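Local coordinates for probable LRR receptor-like serine/threonine-protein kinase At4g26540 (Arabidopsis thaliana, PDB 5HZ0) that perceives RGF peptide hormones through its extracellular leucine-rich repeat domain and relays the signal that maintains the root stem cell niche, at residues A[295-299]-A[319-325]; A[330-336]-A[354-360]; A[368-373]-A[391-397]; A[374-380]-A[398-404]. The protein carries 5 engineered substitutions. All blocks are in the same frame, centred on the assembly; numbering follows the deposited sequence.

Contact 1 (A[295-299]-A[319-325])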
# COMPACT_ATOMS: atom_id res chain seq x y z
N PRO A 295 -16.03 -4.32 20.61
CA PRO A 295 -16.34 -4.39 22.04
C PRO A 295 -15.88 -3.12 22.77
O PRO A 295 -14.80 -2.61 22.49
CB PRO A 295 -15.55 -5.62 22.51
CG PRO A 295 -14.42 -5.76 21.52
CD PRO A 295 -15.01 -5.31 20.20
N GLU A 296 -16.68 -2.64 23.71
CA GLU A 296 -16.36 -1.40 24.41
C GLU A 296 -15.07 -1.50 25.19
O GLU A 296 -14.39 -0.50 25.39
CB GLU A 296 -17.50 -0.98 25.33
CG GLU A 296 -18.73 -0.60 24.56
CD GLU A 296 -19.47 0.52 25.20
OE1 GLU A 296 -19.24 1.69 24.82
OE2 GLU A 296 -20.28 0.23 26.10
N GLU A 297 -14.72 -2.71 25.61
CA GLU A 297 -13.53 -2.92 26.43
C GLU A 297 -12.26 -2.56 25.68
O GLU A 297 -11.24 -2.27 26.31
CB GLU A 297 -13.49 -4.34 26.99
CG GLU A 297 -14.59 -5.21 26.44
CD GLU A 297 -15.69 -5.46 27.44
OE1 GLU A 297 -15.36 -5.78 28.60
OE2 GLU A 297 -16.87 -5.36 27.07
N LEU A 298 -12.33 -2.53 24.36
CA LEU A 298 -11.21 -2.12 23.51
C LEU A 298 -10.86 -0.66 23.77
O LEU A 298 -9.71 -0.23 23.63
CB LEU A 298 -11.58 -2.29 22.03
CG LEU A 298 -10.73 -3.12 21.07
CD1 LEU A 298 -10.88 -2.56 19.65
CD2 LEU A 298 -9.27 -3.20 21.46
N THR A 299 -11.87 0.12 24.14
CA THR A 299 -11.65 1.51 24.49
C THR A 299 -10.89 1.66 25.82
O THR A 299 -10.49 2.76 26.18
CB THR A 299 -12.96 2.30 24.58
OG1 THR A 299 -13.72 1.83 25.70
CG2 THR A 299 -13.79 2.13 23.30
N PRO A 319 -18.43 2.60 19.06
CA PRO A 319 -18.67 3.00 20.45
C PRO A 319 -18.22 4.44 20.75
O PRO A 319 -17.16 4.86 20.29
CB PRO A 319 -17.84 1.99 21.27
CG PRO A 319 -16.82 1.45 20.30
CD PRO A 319 -17.47 1.48 18.95
N SER A 320 -19.01 5.18 21.52
CA SER A 320 -18.65 6.56 21.89
C SER A 320 -17.44 6.61 22.83
O SER A 320 -16.65 7.56 22.77
CB SER A 320 -19.84 7.25 22.51
OG SER A 320 -20.38 6.42 23.50
N LEU A 321 -17.26 5.57 23.64
CA LEU A 321 -16.13 5.50 24.58
C LEU A 321 -14.78 5.51 23.86
O LEU A 321 -13.72 5.47 24.49
CB LEU A 321 -16.23 4.32 25.55
CG LEU A 321 -17.24 4.57 26.67
CD1 LEU A 321 -17.32 3.39 27.64
CD2 LEU A 321 -16.91 5.85 27.40
N MET A 322 -14.84 5.52 22.55
CA MET A 322 -13.68 5.73 21.71
C MET A 322 -12.93 7.01 22.10
O MET A 322 -11.73 7.14 21.84
CB MET A 322 -14.13 5.84 20.26
CG MET A 322 -13.13 5.33 19.28
SD MET A 322 -13.55 3.75 18.51
CE MET A 322 -12.10 3.68 17.47
N SER A 323 -13.64 7.95 22.73
CA SER A 323 -12.97 9.16 23.25
C SER A 323 -11.84 8.84 24.23
O SER A 323 -10.89 9.60 24.38
CB SER A 323 -13.99 10.09 23.90
OG SER A 323 -15.03 9.35 24.50
N ASN A 324 -11.93 7.68 24.89
CA ASN A 324 -10.88 7.27 25.81
C ASN A 324 -9.54 6.95 25.16
O ASN A 324 -8.51 6.99 25.84
CB ASN A 324 -11.33 6.11 26.68
CG ASN A 324 -12.05 6.57 27.91
OD1 ASN A 324 -11.45 7.19 28.79
ND2 ASN A 324 -13.34 6.28 27.99
N LEU A 325 -9.52 6.66 23.87
CA LEU A 325 -8.22 6.37 23.28
C LEU A 325 -7.70 7.69 22.80
O LEU A 325 -8.02 8.15 21.70
CB LEU A 325 -8.40 5.43 22.10
CG LEU A 325 -9.33 4.26 22.39
CD1 LEU A 325 -9.84 3.65 21.12
CD2 LEU A 325 -8.58 3.23 23.21
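Two short 3-10 segments of successive leucine-rich repeats pack side by side here, on the convex side of the solenoid, in a contact made of van der Waals touches with no hydrogen bond across it. Thr-299 is its centre and has the largest area covered. Its CG2 lies 3.6 Å from Met-322 N and 4.3 Å from Pro-319 CG, while its CB sits 3.3 Å from Leu-321 O. The hydroxyl is turned back into its own segment: Thr-299 OG1 donates to Glu-296 O over a very short 2.4 Å, which presents the methyl group to the next repeat. Beyond it, Thr-299 O meets Asn-324 CB at 3.5 Å, and Leu-325 CD2 lies 3.7 Å from Leu-298 O. At the exposed margin Glu-296 OE1 rests 3.8 Å from both Pro-319 CB and Leu-321 CD1, contacts without a polar partner across the segments. Beneath, Leu-298 and Met-322 both turn onto Leu-307 of strand 306-308, so that the paired segments close over the hydrophobic interior. Each segment begins with a proline followed by a 3-10 turn, and such stacking of equivalent turns, one repeat after another, is characteristic of the convex face of plant leucine-rich repeat receptors.

Contact 2 (A[330-336]-A[354-360])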
# COMPACT_ATOMS: atom_id res chain seq x y z
N MET A 330 -4.70 6.51 13.96
CA MET A 330 -5.23 5.89 12.75
C MET A 330 -6.41 4.99 13.09
O MET A 330 -6.29 4.08 13.92
CB MET A 330 -4.14 5.08 12.06
CG MET A 330 -4.52 4.60 10.68
SD MET A 330 -3.17 3.77 9.84
CE MET A 330 -1.90 5.04 9.91
N PHE A 331 -7.56 5.26 12.47
CA PHE A 331 -8.73 4.43 12.69
C PHE A 331 -9.29 3.98 11.32
O PHE A 331 -9.94 4.77 10.60
CB PHE A 331 -9.75 5.23 13.52
CG PHE A 331 -11.03 4.49 13.83
CD1 PHE A 331 -11.03 3.11 14.02
CD2 PHE A 331 -12.23 5.18 13.93
CE1 PHE A 331 -12.22 2.42 14.29
CE2 PHE A 331 -13.42 4.50 14.19
CZ PHE A 331 -13.40 3.11 14.38
N PHE A 332 -9.07 2.70 10.99
CA PHE A 332 -9.60 2.12 9.76
C PHE A 332 -10.61 1.03 10.11
O PHE A 332 -10.23 -0.05 10.58
CB PHE A 332 -8.49 1.52 8.88
CG PHE A 332 -7.58 2.55 8.24
CD1 PHE A 332 -7.78 3.91 8.45
CD2 PHE A 332 -6.54 2.15 7.42
CE1 PHE A 332 -6.92 4.86 7.86
CE2 PHE A 332 -5.69 3.08 6.82
CZ PHE A 332 -5.89 4.45 7.04
N ALA A 333 -11.88 1.36 9.94
CA ALA A 333 -13.01 0.41 9.96
C ALA A 333 -13.70 0.12 8.60
O ALA A 333 -14.83 -0.39 8.59
CB ALA A 333 -14.02 0.80 11.02
N TRP A 334 -13.12 0.57 7.48
CA TRP A 334 -13.80 0.47 6.17
C TRP A 334 -14.13 -0.96 5.72
O TRP A 334 -13.49 -1.91 6.14
CB TRP A 334 -13.08 1.27 5.07
CG TRP A 334 -11.66 0.87 4.74
CD1 TRP A 334 -10.52 1.21 5.43
CD2 TRP A 334 -11.22 0.09 3.61
NE1 TRP A 334 -9.41 0.68 4.80
CE2 TRP A 334 -9.82 -0.01 3.69
CE3 TRP A 334 -11.88 -0.53 2.54
CZ2 TRP A 334 -9.07 -0.70 2.74
CZ3 TRP A 334 -11.14 -1.21 1.60
CH2 TRP A 334 -9.75 -1.30 1.71
N GLN A 335 -15.17 -1.08 4.89
CA GLN A 335 -15.66 -2.38 4.40
C GLN A 335 -16.06 -3.28 5.55
O GLN A 335 -15.47 -4.35 5.78
CB GLN A 335 -14.65 -3.07 3.47
CG GLN A 335 -15.19 -4.26 2.69
CD GLN A 335 -16.43 -3.90 1.87
OE1 GLN A 335 -16.33 -3.37 0.76
NE2 GLN A 335 -17.61 -4.17 2.44
N ASN A 336 -17.08 -2.83 6.27
CA ASN A 336 -17.73 -3.63 7.30
C ASN A 336 -19.24 -3.48 7.22
O ASN A 336 -19.77 -2.93 6.26
CB ASN A 336 -17.23 -3.23 8.70
CG ASN A 336 -15.95 -3.91 9.06
OD1 ASN A 336 -15.93 -5.13 9.26
ND2 ASN A 336 -14.86 -3.13 9.11
N ALA A 354 -5.69 9.81 10.38
CA ALA A 354 -6.44 9.19 9.30
C ALA A 354 -7.66 8.46 9.83
O ALA A 354 -7.56 7.57 10.68
CB ALA A 354 -5.55 8.22 8.52
N ILE A 355 -8.82 8.84 9.32
CA ILE A 355 -10.03 8.09 9.59
C ILE A 355 -10.57 7.54 8.25
O ILE A 355 -10.88 8.31 7.35
CB ILE A 355 -11.10 8.99 10.23
CG1 ILE A 355 -10.58 9.59 11.53
CG2 ILE A 355 -12.39 8.22 10.47
CD1 ILE A 355 -11.43 10.74 12.04
N ASP A 356 -10.64 6.21 8.10
CA ASP A 356 -11.37 5.63 6.97
C ASP A 356 -12.48 4.72 7.47
O ASP A 356 -12.24 3.60 7.95
CB ASP A 356 -10.42 4.87 6.03
CG ASP A 356 -11.07 4.49 4.68
OD1 ASP A 356 -12.33 4.51 4.57
OD2 ASP A 356 -10.32 4.18 3.73
N LEU A 357 -13.71 5.23 7.35
CA LEU A 357 -14.96 4.51 7.64
C LEU A 357 -15.78 4.05 6.41
O LEU A 357 -16.95 3.67 6.55
CB LEU A 357 -15.79 5.28 8.66
CG LEU A 357 -15.02 5.58 9.95
CD1 LEU A 357 -15.84 6.42 10.92
CD2 LEU A 357 -14.54 4.29 10.61
N SER A 358 -15.21 4.15 5.21
CA SER A 358 -15.97 3.89 3.96
C SER A 358 -16.57 2.49 3.90
O SER A 358 -16.14 1.58 4.60
CB SER A 358 -15.08 4.04 2.71
OG SER A 358 -14.42 5.29 2.64
N TYR A 359 -17.59 2.35 3.06
CA TYR A 359 -18.22 1.05 2.82
C TYR A 359 -18.79 0.44 4.09
O TYR A 359 -18.41 -0.66 4.51
CB TYR A 359 -17.25 0.07 2.13
CG TYR A 359 -16.81 0.50 0.75
CD1 TYR A 359 -17.67 0.40 -0.34
CD2 TYR A 359 -15.54 0.99 0.54
CE1 TYR A 359 -17.27 0.80 -1.61
CE2 TYR A 359 -15.12 1.39 -0.70
CZ TYR A 359 -15.99 1.29 -1.77
OH TYR A 359 -15.54 1.69 -3.00
N ASN A 360 -19.74 1.17 4.66
CA ASN A 360 -20.53 0.68 5.77
C ASN A 360 -21.96 1.19 5.59
O ASN A 360 -22.34 1.70 4.54
CB ASN A 360 -19.98 1.18 7.11
CG ASN A 360 -18.74 0.43 7.54
OD1 ASN A 360 -18.84 -0.70 8.01
ND2 ASN A 360 -17.57 1.06 7.40
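This pair of parallel strands with their following turns belongs to the small-peptide recognition surface on the concave face of the repeat solenoid. Strands 330-332 and 354-356 are joined by Phe-331 N to Ala-354 O (2.9 Å) and Asp-356 N to Phe-331 O (3.0 Å). Past the strands, the ladder continues through Gln-335 N to Ser-358 O (2.8 Å) and Asn-336 N to Tyr-359 O (3.1 Å). Asn-360 ND2 bonds to Leu-357 O within its own repeat at 2.8 Å and weakly to Ala-333 O at 3.3 Å, an asparagine-ladder arrangement. An Asx turn, Ser-358 N to Asp-356 OD1 (3.0 Å), positions Asp-356, whose OD2 lies over one face of the Trp-334 ring; OD2 and Trp-334 NE1 both hydrogen-bond the backbone of the bound peptide. On the sheet face carrying Phe-331 and Ile-355, Leu-357 CD2 makes an off-centre CH-pi contact, 4.2 Å from the Phe-331 ring centroid. The pair is flanked in the sheet by strand 306-308 beside 330-332 and strand 378-380 beside 354-356.

Contact 3 (A[368-373]-A[391-397]). With NAG (2-acetamido-2-deoxy-beta-D-glucopyranose), chain C.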
# COMPACT_ATOMS: atom_id res chain seq x y z
N LYS A 368 -19.89 17.64 13.39
CA LYS A 368 -19.08 18.82 13.17
C LYS A 368 -17.72 18.68 13.83
O LYS A 368 -16.70 19.10 13.28
CB LYS A 368 -19.83 20.05 13.70
CG LYS A 368 -21.23 20.21 13.05
CD LYS A 368 -21.79 21.65 13.16
CE LYS A 368 -22.72 21.99 11.98
NZ LYS A 368 -23.15 23.43 11.99
N GLU A 369 -17.71 18.03 14.99
CA GLU A 369 -16.53 18.01 15.83
C GLU A 369 -15.36 17.30 15.17
O GLU A 369 -14.21 17.61 15.44
CB GLU A 369 -16.86 17.40 17.21
CG GLU A 369 -17.91 18.17 18.01
CD GLU A 369 -19.35 17.71 17.73
OE1 GLU A 369 -19.61 17.16 16.63
OE2 GLU A 369 -20.21 17.89 18.61
N ILE A 370 -15.65 16.36 14.29
CA ILE A 370 -14.57 15.63 13.63
C ILE A 370 -13.70 16.56 12.79
O ILE A 370 -12.52 16.31 12.60
CB ILE A 370 -15.12 14.44 12.81
CG1 ILE A 370 -14.52 13.13 13.31
CG2 ILE A 370 -14.85 14.62 11.33
CD1 ILE A 370 -14.98 12.73 14.69
N PHE A 371 -14.29 17.66 12.34
CA PHE A 371 -13.56 18.63 11.52
C PHE A 371 -12.71 19.57 12.40
O PHE A 371 -11.94 20.39 11.90
CB PHE A 371 -14.53 19.42 10.63
CG PHE A 371 -15.11 18.62 9.49
CD1 PHE A 371 -14.33 18.28 8.38
CD2 PHE A 371 -16.44 18.22 9.50
CE1 PHE A 371 -14.86 17.56 7.32
CE2 PHE A 371 -16.97 17.49 8.44
CZ PHE A 371 -16.18 17.16 7.35
N GLY A 372 -12.86 19.44 13.71
CA GLY A 372 -12.04 20.20 14.64
C GLY A 372 -10.65 19.60 14.83
O GLY A 372 -9.79 20.19 15.48
N LEU A 373 -10.43 18.41 14.27
CA LEU A 373 -9.12 17.78 14.40
C LEU A 373 -8.08 18.56 13.57
O LEU A 373 -8.26 18.76 12.36
CB LEU A 373 -9.18 16.30 14.03
CG LEU A 373 -10.17 15.49 14.89
CD1 LEU A 373 -10.47 14.12 14.29
CD2 LEU A 373 -9.65 15.32 16.30
N PRO A 391 -20.89 20.38 7.28
CA PRO A 391 -20.80 21.43 8.31
C PRO A 391 -19.90 22.57 7.86
O PRO A 391 -18.91 22.33 7.17
CB PRO A 391 -20.16 20.70 9.49
CG PRO A 391 -20.42 19.19 9.23
CD PRO A 391 -20.38 19.07 7.75
N PRO A 392 -20.26 23.82 8.20
CA PRO A 392 -19.33 24.92 7.92
C PRO A 392 -18.01 24.72 8.68
O PRO A 392 -16.94 25.09 8.19
CB PRO A 392 -20.08 26.17 8.40
CG PRO A 392 -21.21 25.67 9.23
CD PRO A 392 -21.54 24.28 8.76
N ASP A 393 -18.07 24.04 9.82
CA ASP A 393 -16.85 23.81 10.60
C ASP A 393 -15.77 23.08 9.82
O ASP A 393 -14.66 22.95 10.33
CB ASP A 393 -17.14 23.02 11.87
CG ASP A 393 -18.32 23.57 12.62
OD1 ASP A 393 -19.44 23.49 12.05
OD2 ASP A 393 -18.12 24.06 13.76
N ILE A 394 -16.11 22.59 8.62
CA ILE A 394 -15.13 21.95 7.74
C ILE A 394 -13.92 22.86 7.52
O ILE A 394 -12.81 22.37 7.32
CB ILE A 394 -15.75 21.51 6.37
CG1 ILE A 394 -14.80 20.60 5.59
CG2 ILE A 394 -16.11 22.70 5.50
CD1 ILE A 394 -15.20 20.40 4.15
N GLY A 395 -14.13 24.17 7.59
CA GLY A 395 -13.02 25.11 7.47
C GLY A 395 -11.95 25.01 8.57
O GLY A 395 -10.81 25.43 8.37
N ASN A 396 -12.32 24.45 9.72
CA ASN A 396 -11.42 24.24 10.85
C ASN A 396 -10.35 23.16 10.64
O ASN A 396 -9.34 23.16 11.34
CB ASN A 396 -12.22 23.87 12.11
CG ASN A 396 -13.17 24.98 12.57
OD1 ASN A 396 -13.60 25.82 11.78
ND2 ASN A 396 -13.50 24.97 13.87
N CYS A 397 -10.54 22.24 9.70
CA CYS A 397 -9.68 21.05 9.68
C CYS A 397 -8.48 21.42 8.84
O CYS A 397 -8.45 21.19 7.62
CB CYS A 397 -10.46 19.91 9.01
SG CYS A 397 -10.03 18.19 9.46
C1 NAG C . -14.61 25.85 14.15
C2 NAG C . -15.26 25.26 15.39
C3 NAG C . -16.33 26.17 15.98
C4 NAG C . -15.75 27.57 16.17
C5 NAG C . -15.23 28.04 14.82
C6 NAG C . -14.75 29.50 14.87
C7 NAG C . -15.31 22.85 15.59
C8 NAG C . -16.06 21.57 15.32
N2 NAG C . -15.84 23.96 15.10
O3 NAG C . -16.83 25.62 17.19
O4 NAG C . -16.72 28.48 16.65
O5 NAG C . -14.19 27.19 14.37
O6 NAG C . -14.17 29.78 16.12
O7 NAG C . -14.26 22.83 16.22
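Phe-371 forms the apolar centre of this contact, burying more surface than any other residue in it. Its ring packs against residues of the next repeat: Ile-394 CB is over one face, with Ile-394 CG1 3.5 Å from Phe-371 CE1, and Ile-394 CA makes an off-centre CH-pi contact 4.1 Å from the centroid. Cys-397 CB approaches the ring edge, 4.2 Å from Phe-371 CD1, and Pro-391 CD lies 3.8 Å from Phe-371 CE2. Moving outward, the aliphatic part of Lys-368 covers the proline, CG to Pro-391 CB being 3.7 Å, and its NZ reaches Asp-393 OD1 in a long salt bridge of 3.7 Å. The other carboxylate oxygen serves the glycan: NAG N2 donates to Asp-393 OD2 at 2.6 Å, while NAG C1 is bonded to Asn-396 ND2 (1.4 Å), an N-linked attachment. The acetamide methyl C8 of the sugar rests 3.3 Å from Lys-368 O, so the glycan spans both repeats. At Gly-372 a side chain would collide with the sugar's O7. The two 3-10 segments lie on the convex side of the solenoid, with Ile-370 and Phe-371 packed inward onto Leu-379 of strand 378-380.

Contact 4 (A[374-380]-A[398-404])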
# COMPACT_ATOMS: atom_id res chain seq x y z
N ARG A 374 -7.03 19.03 14.24
CA ARG A 374 -6.05 19.90 13.60
C ARG A 374 -4.97 19.08 12.91
O ARG A 374 -4.20 19.59 12.09
CB ARG A 374 -5.45 20.88 14.62
CG ARG A 374 -6.42 22.00 15.05
CD ARG A 374 -5.86 22.91 16.15
NE ARG A 374 -4.47 23.31 15.91
CZ ARG A 374 -3.43 22.83 16.59
NH1 ARG A 374 -3.62 21.95 17.55
NH2 ARG A 374 -2.20 23.24 16.30
N ASN A 375 -4.88 17.81 13.29
CA ASN A 375 -3.96 16.89 12.63
C ASN A 375 -4.51 15.88 11.60
O ASN A 375 -3.77 15.04 11.09
CB ASN A 375 -2.99 16.26 13.63
CG ASN A 375 -1.69 17.02 13.73
OD1 ASN A 375 -1.17 17.27 14.82
ND2 ASN A 375 -1.15 17.40 12.57
N LEU A 376 -5.81 15.93 11.30
CA LEU A 376 -6.41 14.93 10.42
C LEU A 376 -6.04 15.24 8.96
O LEU A 376 -6.42 16.28 8.42
CB LEU A 376 -7.92 15.01 10.59
CG LEU A 376 -8.80 13.90 10.02
CD1 LEU A 376 -8.45 12.56 10.66
CD2 LEU A 376 -10.27 14.22 10.25
N THR A 377 -5.27 14.35 8.33
CA THR A 377 -4.95 14.46 6.89
C THR A 377 -5.97 13.78 5.98
O THR A 377 -6.24 14.25 4.87
CB THR A 377 -3.53 13.96 6.54
OG1 THR A 377 -3.43 12.56 6.79
CG2 THR A 377 -2.50 14.69 7.38
N LYS A 378 -6.49 12.65 6.44
CA LYS A 378 -7.35 11.83 5.61
C LYS A 378 -8.68 11.58 6.28
O LYS A 378 -8.74 11.04 7.39
CB LYS A 378 -6.68 10.49 5.32
CG LYS A 378 -5.40 10.61 4.53
CD LYS A 378 -4.80 9.23 4.35
CE LYS A 378 -3.53 9.26 3.54
NZ LYS A 378 -2.89 7.93 3.62
N LEU A 379 -9.75 11.98 5.60
CA LEU A 379 -11.10 11.67 6.06
C LEU A 379 -11.83 10.95 4.92
O LEU A 379 -12.10 11.54 3.85
CB LEU A 379 -11.82 12.95 6.49
CG LEU A 379 -13.26 12.86 7.00
CD1 LEU A 379 -13.38 11.78 8.04
CD2 LEU A 379 -13.79 14.21 7.58
N LEU A 380 -12.12 9.67 5.12
CA LEU A 380 -12.77 8.87 4.09
C LEU A 380 -14.00 8.21 4.66
O LEU A 380 -13.92 7.26 5.45
CB LEU A 380 -11.80 7.82 3.60
CG LEU A 380 -10.42 8.40 3.29
CD1 LEU A 380 -9.36 7.32 3.18
CD2 LEU A 380 -10.46 9.26 2.03
N THR A 398 -7.43 21.82 9.55
CA THR A 398 -6.40 22.68 8.98
C THR A 398 -5.50 21.91 8.04
O THR A 398 -5.07 22.44 7.02
CB THR A 398 -5.55 23.34 10.10
OG1 THR A 398 -6.42 23.96 11.05
CG2 THR A 398 -4.61 24.40 9.54
N ASN A 399 -5.21 20.67 8.42
CA ASN A 399 -4.28 19.81 7.69
C ASN A 399 -4.92 18.82 6.75
O ASN A 399 -4.22 17.96 6.22
CB ASN A 399 -3.38 19.05 8.68
CG ASN A 399 -2.30 19.93 9.29
OD1 ASN A 399 -1.78 20.85 8.65
ND2 ASN A 399 -1.95 19.66 10.54
N LEU A 400 -6.25 18.90 6.58
CA LEU A 400 -6.94 17.95 5.71
C LEU A 400 -6.32 17.94 4.33
O LEU A 400 -6.22 18.97 3.69
CB LEU A 400 -8.42 18.32 5.56
CG LEU A 400 -9.37 17.20 5.14
CD1 LEU A 400 -9.18 15.95 6.02
CD2 LEU A 400 -10.80 17.71 5.20
N TYR A 401 -5.92 16.76 3.90
CA TYR A 401 -5.25 16.55 2.62
C TYR A 401 -6.19 15.85 1.62
O TYR A 401 -6.47 16.36 0.53
CB TYR A 401 -4.00 15.70 2.84
CG TYR A 401 -3.12 15.57 1.62
CD1 TYR A 401 -2.20 16.56 1.30
CD2 TYR A 401 -3.20 14.46 0.79
CE1 TYR A 401 -1.38 16.45 0.21
CE2 TYR A 401 -2.38 14.34 -0.32
CZ TYR A 401 -1.47 15.35 -0.61
OH TYR A 401 -0.65 15.26 -1.70
N ARG A 402 -6.64 14.65 2.01
CA ARG A 402 -7.53 13.82 1.21
C ARG A 402 -8.90 13.68 1.86
O ARG A 402 -9.03 13.16 2.98
CB ARG A 402 -6.88 12.44 1.01
CG ARG A 402 -7.74 11.39 0.31
CD ARG A 402 -6.90 10.15 0.07
NE ARG A 402 -7.57 9.20 -0.79
CZ ARG A 402 -7.57 9.28 -2.12
NH1 ARG A 402 -8.21 8.36 -2.83
NH2 ARG A 402 -6.94 10.28 -2.72
N LEU A 403 -9.92 14.15 1.15
CA LEU A 403 -11.29 14.14 1.62
C LEU A 403 -12.21 13.38 0.65
O LEU A 403 -12.35 13.76 -0.53
CB LEU A 403 -11.81 15.57 1.77
CG LEU A 403 -13.25 15.65 2.29
CD1 LEU A 403 -13.34 15.13 3.73
CD2 LEU A 403 -13.83 17.06 2.20
N ARG A 404 -12.82 12.29 1.11
CA ARG A 404 -13.77 11.58 0.25
C ARG A 404 -15.08 11.32 0.97
O ARG A 404 -15.15 10.50 1.90
CB ARG A 404 -13.14 10.28 -0.23
CG ARG A 404 -11.80 10.48 -0.90
CD ARG A 404 -11.46 9.30 -1.76
NE ARG A 404 -12.44 9.17 -2.84
CZ ARG A 404 -12.45 8.19 -3.73
NH1 ARG A 404 -11.54 7.23 -3.68
NH2 ARG A 404 -13.40 8.17 -4.67
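Asn-399, Leu-380 and Thr-377 have the most surface covered where these two neighbouring repeats meet. Asn-399 leans back toward the approach to the first strand, its ND2 2.7 Å from Arg-374 O. Thr-377 contributes two backbone bonds through its carbonyl: Thr-377 O accepts from both Tyr-401 N (2.7 Å) and Arg-402 N (2.9 Å), where segment 398-404 enters its strand, while Thr-377 OG1 bonds to Gln-353 O of the preceding repeat. The parallel pairing of strands 378-380 and 402-404 follows from there, with Leu-379 N to Arg-402 O at 3.0 Å and Arg-404 N to Leu-379 O at 2.9 Å. Leu-380 lies among the arginine stems on the concave face, its CD2 3.4 Å from Arg-404 CG and 3.9 Å from Arg-402 CG. On the core face, Leu-379 CB packs against Leu-403 CD1 (3.8 Å) and Leu-400 CD1 (4.0 Å). Lys-378 NZ bonds a polar side chain of the bound peptide, while Arg-402 NH1 and Arg-404 NH1 form salt bridges to the peptide's backbone; Arg-404 also pairs with Asp-428. The sheet thus has an aliphatic core face and a largely basic concave face, consistent with anchoring the peptide by a backbone carboxylate, probably its C-terminal one.

How the contacts relate
The four contacts lie along one arc of the solenoid and divide by face. Contacts 2 and 4, whose centres are 14 Å apart, are consecutive parts of the same concave sheet: Ile-355 O and Leu-380 N (2.9 Å) join strands 354-356 and 378-380, and both contacts touch the bound peptide. Contacts 1 and 3 occupy the convex side, 22 Å apart between centres and about 9 Å between nearest atoms. The core bridges the faces: Met-322 CE meets Phe-331 CZ at 3.4 Å between contacts 1 and 2, and Phe-371 CE1 meets Leu-379 CD2 at 3.5 Å between contacts 3 and 4. The glycan of contact 3 therefore sits across the solenoid from the hormone.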